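Local coordinates for protein succinate-semialdehyde dehydrogenase (NAD(P)(+)) (Marinobacter aquaeolei, PDB 3RH9) that probably oxidises succinate semialdehyde to succinate with a nicotinamide cofactor, at residues L127-I132 against T140-Y145; R146-T151 against F474-T479. All blocks are in the same frame, centred on the assembly; numbering follows the deposited sequence.

Contact 1: residues L127-I132 against T140-Y145; sequences LDSHTI and TWTVHY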
loop_
_atom_site.group_PDB
_atom_site.type_symbol
_atom_site.label_atom_id
_atom_site.label_comp_id
_atom_site.label_asym_id
_atom_site.label_seq_id
_atom_site.Cartn_x
_atom_site.Cartn_y
_atom_site.Cartn_z
ATOM N N LEU A 127 -4.629 -17.628 1.498
ATOM C CA LEU A 127 -5.631 -16.681 0.996
ATOM C C LEU A 127 -7.065 -17.172 1.183
ATOM O O LEU A 127 -8.013 -16.582 0.648
ATOM C CB LEU A 127 -5.385 -16.356 -0.483
ATOM C CG LEU A 127 -4.055 -15.657 -0.761
ATOM C CD1 LEU A 127 -3.731 -15.616 -2.252
ATOM C CD2 LEU A 127 -4.063 -14.267 -0.153
ATOM N N ASP A 128 -7.221 -18.253 1.940
ATOM C CA ASP A 128 -8.553 -18.787 2.235
ATOM C C ASP A 128 -9.353 -17.777 3.034
ATOM O O ASP A 128 -8.829 -17.170 3.966
ATOM C CB ASP A 128 -8.444 -20.096 3.032
ATOM C CG ASP A 128 -8.053 -21.281 2.164
ATOM O OD1 ASP A 128 -8.019 -21.129 0.918
ATOM O OD2 ASP A 128 -7.781 -22.363 2.734
ATOM N N SER A 129 -10.620 -17.595 2.695
ATOM C CA SER A 129 -11.461 -16.743 3.529
ATOM C C SER A 129 -11.527 -17.310 4.959
ATOM O O SER A 129 -11.318 -18.502 5.188
ATOM C CB SER A 129 -12.857 -16.598 2.932
ATOM O OG SER A 129 -13.562 -17.821 3.009
ATOM N N HIS A 130 -11.804 -16.454 5.925
ATOM C CA HIS A 130 -11.888 -16.912 7.300
ATOM C C HIS A 130 -12.944 -16.149 8.107
ATOM O O HIS A 130 -13.183 -14.952 7.906
ATOM C CB HIS A 130 -10.526 -16.822 7.979
ATOM C CG HIS A 130 -10.073 -15.421 8.262
ATOM N ND1 HIS A 130 -10.080 -14.878 9.531
ATOM C CD2 HIS A 130 -9.575 -14.456 7.446
ATOM C CE1 HIS A 130 -9.619 -13.639 9.484
ATOM N NE2 HIS A 130 -9.309 -13.356 8.229
ATOM N N THR A 131 -13.584 -16.864 9.017
ATOM C CA THR A 131 -14.598 -16.267 9.855
ATOM C C THR A 131 -14.015 -15.952 11.207
ATOM O O THR A 131 -13.440 -16.815 11.852
ATOM C CB THR A 131 -15.777 -17.211 10.019
ATOM O OG1 THR A 131 -16.270 -17.554 8.719
ATOM C CG2 THR A 131 -16.872 -16.533 10.797
ATOM N N ILE A 132 -14.149 -14.712 11.637
ATOM C CA ILE A 132 -13.583 -14.325 12.912
ATOM C C ILE A 132 -14.443 -14.883 14.053
ATOM O O ILE A 132 -15.624 -15.177 13.855
ATOM C CB ILE A 132 -13.429 -12.796 12.998
ATOM C CG1 ILE A 132 -14.804 -12.121 13.012
ATOM C CG2 ILE A 132 -12.564 -12.296 11.842
ATOM C CD1 ILE A 132 -14.743 -10.619 13.074
ATOM N N THR A 140 -22.405 -12.804 11.910
ATOM C CA THR A 140 -21.250 -13.680 11.737
ATOM C C THR A 140 -20.372 -13.034 10.689
ATOM O O THR A 140 -20.853 -12.720 9.606
ATOM C CB THR A 140 -21.678 -15.065 11.222
ATOM O OG1 THR A 140 -22.412 -15.754 12.236
ATOM C CG2 THR A 140 -20.479 -15.900 10.852
ATOM N N TRP A 141 -19.093 -12.826 10.991
ATOM C CA TRP A 141 -18.249 -12.005 10.117
ATOM C C TRP A 141 -17.220 -12.791 9.324
ATOM O O TRP A 141 -16.345 -13.443 9.884
ATOM C CB TRP A 141 -17.530 -10.916 10.911
ATOM C CG TRP A 141 -18.438 -9.945 11.557
ATOM C CD1 TRP A 141 -19.281 -10.183 12.594
ATOM C CD2 TRP A 141 -18.591 -8.563 11.224
ATOM N NE1 TRP A 141 -19.962 -9.036 12.931
ATOM C CE2 TRP A 141 -19.551 -8.026 12.104
ATOM C CE3 TRP A 141 -18.009 -7.727 10.273
ATOM C CZ2 TRP A 141 -19.938 -6.694 12.054
ATOM C CZ3 TRP A 141 -18.397 -6.415 10.226
ATOM C CH2 TRP A 141 -19.349 -5.908 11.106
ATOM N N THR A 142 -17.304 -12.710 8.009
ATOM C CA THR A 142 -16.341 -13.427 7.207
ATOM C C THR A 142 -15.474 -12.481 6.391
ATOM O O THR A 142 -15.955 -11.504 5.819
ATOM C CB THR A 142 -17.019 -14.469 6.305
ATOM O OG1 THR A 142 -17.728 -15.404 7.122
ATOM C CG2 THR A 142 -15.988 -15.227 5.496
ATOM N N VAL A 143 -14.184 -12.788 6.346
ATOM C CA VAL A 143 -13.240 -12.003 5.585
ATOM C C VAL A 143 -12.747 -12.784 4.369
ATOM O O VAL A 143 -12.187 -13.866 4.498
ATOM C CB VAL A 143 -12.045 -11.574 6.466
ATOM C CG1 VAL A 143 -10.955 -10.970 5.609
ATOM C CG2 VAL A 143 -12.499 -10.597 7.528
ATOM N N HIS A 144 -12.964 -12.230 3.188
ATOM C CA HIS A 144 -12.526 -12.864 1.949
ATOM C C HIS A 144 -11.372 -12.097 1.335
ATOM O O HIS A 144 -11.223 -10.897 1.531
ATOM C CB HIS A 144 -13.662 -12.896 0.935
ATOM C CG HIS A 144 -14.799 -13.780 1.324
ATOM N ND1 HIS A 144 -15.857 -13.341 2.096
ATOM C CD2 HIS A 144 -15.059 -15.077 1.036
ATOM C CE1 HIS A 144 -16.715 -14.330 2.271
ATOM N NE2 HIS A 144 -16.258 -15.393 1.631
ATOM N N TYR A 145 -10.549 -12.791 0.573
ATOM C CA TYR A 145 -9.499 -12.112 -0.168
ATOM C C TYR A 145 -9.750 -12.295 -1.673
ATOM O O TYR A 145 -9.379 -13.311 -2.248
ATOM C CB TYR A 145 -8.134 -12.623 0.295
ATOM C CG TYR A 145 -7.958 -12.440 1.784
ATOM C CD1 TYR A 145 -7.641 -11.203 2.312
ATOM C CD2 TYR A 145 -8.152 -13.495 2.664
ATOM C CE1 TYR A 145 -7.502 -11.014 3.677
ATOM C CE2 TYR A 145 -8.031 -13.316 4.032
ATOM C CZ TYR A 145 -7.704 -12.071 4.534
ATOM O OH TYR A 145 -7.565 -11.884 5.889
HETATM O O HOH W 1 -10.733 -15.727 0.505
HETATM O O HOH W 2 -18.045 -14.154 13.209
#
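H130 and V143 pair through both backbone N-H groups in a beta hairpin whose long arm, strand 140-147, is the middle strand of a three-stranded antiparallel sheet, the oligomerisation domain of the aldehyde dehydrogenase fold. V143 N gives the straighter bond, 2.8 Å to H130 O with 175° at the hydrogen; H130 N returns one to V143 O. Two residues on, I132 N reaches W141 O at 3.1 Å, almost in line with the carbonyl bond. Between these rungs T131 and T142 form a non-hydrogen-bonded pair whose side chains meet instead: OG1 of T131 lies 3.0 Å from OG1 of T142, a hydroxyl-hydroxyl hydrogen bond. Both threonines set OG1 beside their own backbone N and opposite the carbonyl carbon (chi1 -56° and -60°), which brings the hydroxyls together.

On the other face the imidazole of H130 lies alongside V143, NE2 3.7 Å from V143 CB, and its edge meets the phenol of Y145. The NE2-OH bond to Y145 is weak; the phenol also hydrogen-bonds to E469 of the second subunit, while F472 packs edge-to-face with the Y145 ring. I132 runs beside W141, CD1 to CB 3.5 Å, and W141 NE1 is held by P136 O in the hairpin loop.

At both ends of the ladder water takes over from direct bonds: one bridges I132 O and W141 N, another L127 O and Y145 N. The second subunit packs P453 on V143. Next to the water that joins L127 to Y145, S129 CB rests 3.3 Å from CD2 of the H144 ring.

Contact 2: residues R146-T151 against F474-T479; sequences RPVGVT and FVEAQT
OE1 of Q478 is gripped by R146 through two nitrogens of one guanidinium, NE at 2.7 Å and NH2 at 2.8 Å, across neighbouring antiparallel strands of the oligomerisation sheet of the aldehyde dehydrogenase fold. The oxygen lies in the guanidinium plane, at its edge, yet the amide stands nearly upright to that plane, 82° away. NH2 meets the oxygen nearly in line with the amide C=O bond, whereas NE comes from above the amide plane. The arginine bends at chi2 (-70°) and then runs out extended, which carries its head to an acceptor two residues beyond its own strand partner. The NE2 end of the same amide is fixed by A432 O and F437 O of the second subunit, so both ends of Q478 are engaged.

R146 and E476 form the hydrogen-bonded pair, E476 N to R146 O being the shorter bond at 2.7 Å. P147, which has no N-H to give, follows opposite V475, and the chain then turns away from the strand; V148 N still reaches F474 O at 3.1 Å, from above the carbonyl plane. V148 crosses E476 at about a right angle, CG1 against CG at 3.4 Å. The E476 carboxylate runs on to a salt bridge with R464 of the second subunit, and P147 O accepts a bond from R436 there.

Deeper in the subunit F474 packs against helix 162-174 and strand 229-233, joining the sheet to the core that, as in other aldehyde dehydrogenases, probably binds the nucleotide. There T151, the first residue of strand 151-154, sets its CG2 methyl against the ring edge, 3.6 Å from F474 CD2.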
loop_
_atom_site.group_PDB
_atom_site.type_symbol
_atom_site.label_atom_id
_atom_site.label_comp_id
_atom_site.label_asym_id
_atom_site.label_seq_id
_atom_site.Cartn_x
_atom_site.Cartn_y
_atom_site.Cartn_z
ATOM N N ARG A 146 -10.426 -11.325 -2.289
ATOM C CA ARG A 146 -10.759 -11.380 -3.720
ATOM C C ARG A 146 -9.576 -10.944 -4.583
ATOM O O ARG A 146 -8.733 -10.146 -4.153
ATOM C CB ARG A 146 -11.938 -10.443 -4.064
ATOM C CG ARG A 146 -13.092 -10.417 -3.096
ATOM C CD ARG A 146 -13.851 -11.699 -3.132
ATOM N NE ARG A 146 -15.013 -11.658 -2.263
ATOM C CZ ARG A 146 -15.748 -12.720 -1.956
ATOM N NH1 ARG A 146 -15.426 -13.907 -2.448
ATOM N NH2 ARG A 146 -16.799 -12.598 -1.154
ATOM N N PRO A 147 -9.525 -11.430 -5.817
ATOM C CA PRO A 147 -8.527 -10.942 -6.769
ATOM C C PRO A 147 -8.662 -9.438 -6.953
ATOM O O PRO A 147 -9.788 -8.996 -7.140
ATOM C CB PRO A 147 -8.927 -11.642 -8.070
ATOM C CG PRO A 147 -9.656 -12.861 -7.640
ATOM C CD PRO A 147 -10.331 -12.535 -6.348
ATOM N N VAL A 148 -7.577 -8.662 -6.936
ATOM C CA VAL A 148 -7.737 -7.221 -7.173
ATOM C C VAL A 148 -8.315 -6.978 -8.552
ATOM O O VAL A 148 -8.988 -5.989 -8.787
ATOM C CB VAL A 148 -6.427 -6.357 -7.000
ATOM C CG1 VAL A 148 -6.094 -6.147 -5.534
ATOM C CG2 VAL A 148 -5.223 -6.935 -7.789
ATOM N N GLY A 149 -8.053 -7.890 -9.469
ATOM C CA GLY A 149 -8.521 -7.711 -10.820
ATOM C C GLY A 149 -7.322 -7.892 -11.695
ATOM O O GLY A 149 -6.326 -8.451 -11.250
ATOM N N VAL A 150 -7.414 -7.423 -12.932
ATOM C CA VAL A 150 -6.307 -7.537 -13.878
ATOM C C VAL A 150 -5.125 -6.633 -13.483
ATOM O O VAL A 150 -5.280 -5.414 -13.312
ATOM C CB VAL A 150 -6.770 -7.230 -15.338
ATOM C CG1 VAL A 150 -5.593 -7.213 -16.278
ATOM C CG2 VAL A 150 -7.785 -8.250 -15.792
ATOM N N THR A 151 -3.945 -7.223 -13.340
ATOM C CA THR A 151 -2.789 -6.433 -12.944
ATOM C C THR A 151 -1.785 -6.248 -14.066
ATOM O O THR A 151 -1.687 -7.065 -14.958
ATOM C CB THR A 151 -2.079 -7.049 -11.727
ATOM O OG1 THR A 151 -1.664 -8.387 -12.034
ATOM C CG2 THR A 151 -3.029 -7.094 -10.561
ATOM N N PHE A 474 -1.681 -9.151 -4.306
ATOM C CA PHE A 474 -2.666 -9.059 -5.374
ATOM C C PHE A 474 -4.103 -9.383 -4.992
ATOM O O PHE A 474 -4.892 -9.766 -5.847
ATOM C CB PHE A 474 -2.233 -9.920 -6.552
ATOM C CG PHE A 474 -0.939 -9.486 -7.136
ATOM C CD1 PHE A 474 0.245 -10.089 -6.745
ATOM C CD2 PHE A 474 -0.893 -8.430 -8.033
ATOM C CE1 PHE A 474 1.442 -9.681 -7.271
ATOM C CE2 PHE A 474 0.305 -8.011 -8.554
ATOM C CZ PHE A 474 1.474 -8.639 -8.175
ATOM N N VAL A 475 -4.452 -9.222 -3.723
ATOM C CA VAL A 475 -5.831 -9.433 -3.315
ATOM C C VAL A 475 -6.430 -8.206 -2.626
ATOM O O VAL A 475 -5.709 -7.396 -2.037
ATOM C CB VAL A 475 -5.955 -10.654 -2.415
ATOM C CG1 VAL A 475 -5.752 -11.905 -3.230
ATOM C CG2 VAL A 475 -4.933 -10.584 -1.281
ATOM N N GLU A 476 -7.753 -8.065 -2.740
ATOM C CA GLU A 476 -8.508 -7.051 -1.994
ATOM C C GLU A 476 -9.254 -7.747 -0.868
ATOM O O GLU A 476 -10.005 -8.682 -1.112
ATOM C CB GLU A 476 -9.530 -6.357 -2.898
ATOM C CG GLU A 476 -8.970 -5.404 -3.942
ATOM C CD GLU A 476 -8.471 -4.114 -3.324
ATOM O OE1 GLU A 476 -8.264 -4.108 -2.086
ATOM O OE2 GLU A 476 -8.271 -3.118 -4.071
ATOM N N ALA A 477 -9.042 -7.322 0.366
ATOM C CA ALA A 477 -9.749 -7.953 1.460
ATOM C C ALA A 477 -11.177 -7.443 1.438
ATOM O O ALA A 477 -11.419 -6.294 1.111
ATOM C CB ALA A 477 -9.083 -7.654 2.780
ATOM N N GLN A 478 -12.128 -8.307 1.754
ATOM C CA GLN A 478 -13.526 -7.928 1.705
ATOM C C GLN A 478 -14.169 -8.488 2.948
ATOM O O GLN A 478 -14.124 -9.712 3.181
ATOM C CB GLN A 478 -14.212 -8.494 0.457
ATOM C CG GLN A 478 -15.611 -7.957 0.211
ATOM C CD GLN A 478 -16.334 -8.655 -0.949
ATOM O OE1 GLN A 478 -16.493 -9.867 -0.943
ATOM N NE2 GLN A 478 -16.787 -7.886 -1.930
ATOM N N THR A 479 -14.748 -7.593 3.754
ATOM C CA THR A 479 -15.457 -8.003 4.954
ATOM C C THR A 479 -16.957 -8.176 4.703
ATOM O O THR A 479 -17.630 -7.268 4.215
ATOM C CB THR A 479 -15.188 -7.055 6.132
ATOM O OG1 THR A 479 -13.855 -7.270 6.605
ATOM C CG2 THR A 479 -16.147 -7.342 7.258
#

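Strand 140-147 serves both contacts in turn: contact 1 pairs it with 130-131 on one edge, contact 2 with 475-482 on the other, their centres about 13 Å apart. The two are stitched directly, H144 O lying 2.8 Å from Q478 N in a probable hydrogen bond, and W141 CE3 packs on T479 CG2. Both touch the second subunit, so the sheet is part of the dimer interface. Contact 1 lies at the outlying end, its centre about 32 Å from that of the chain, while contact 2 leads inward: the F474 side chain is about 10 Å from that of E256, the predicted active-site residue.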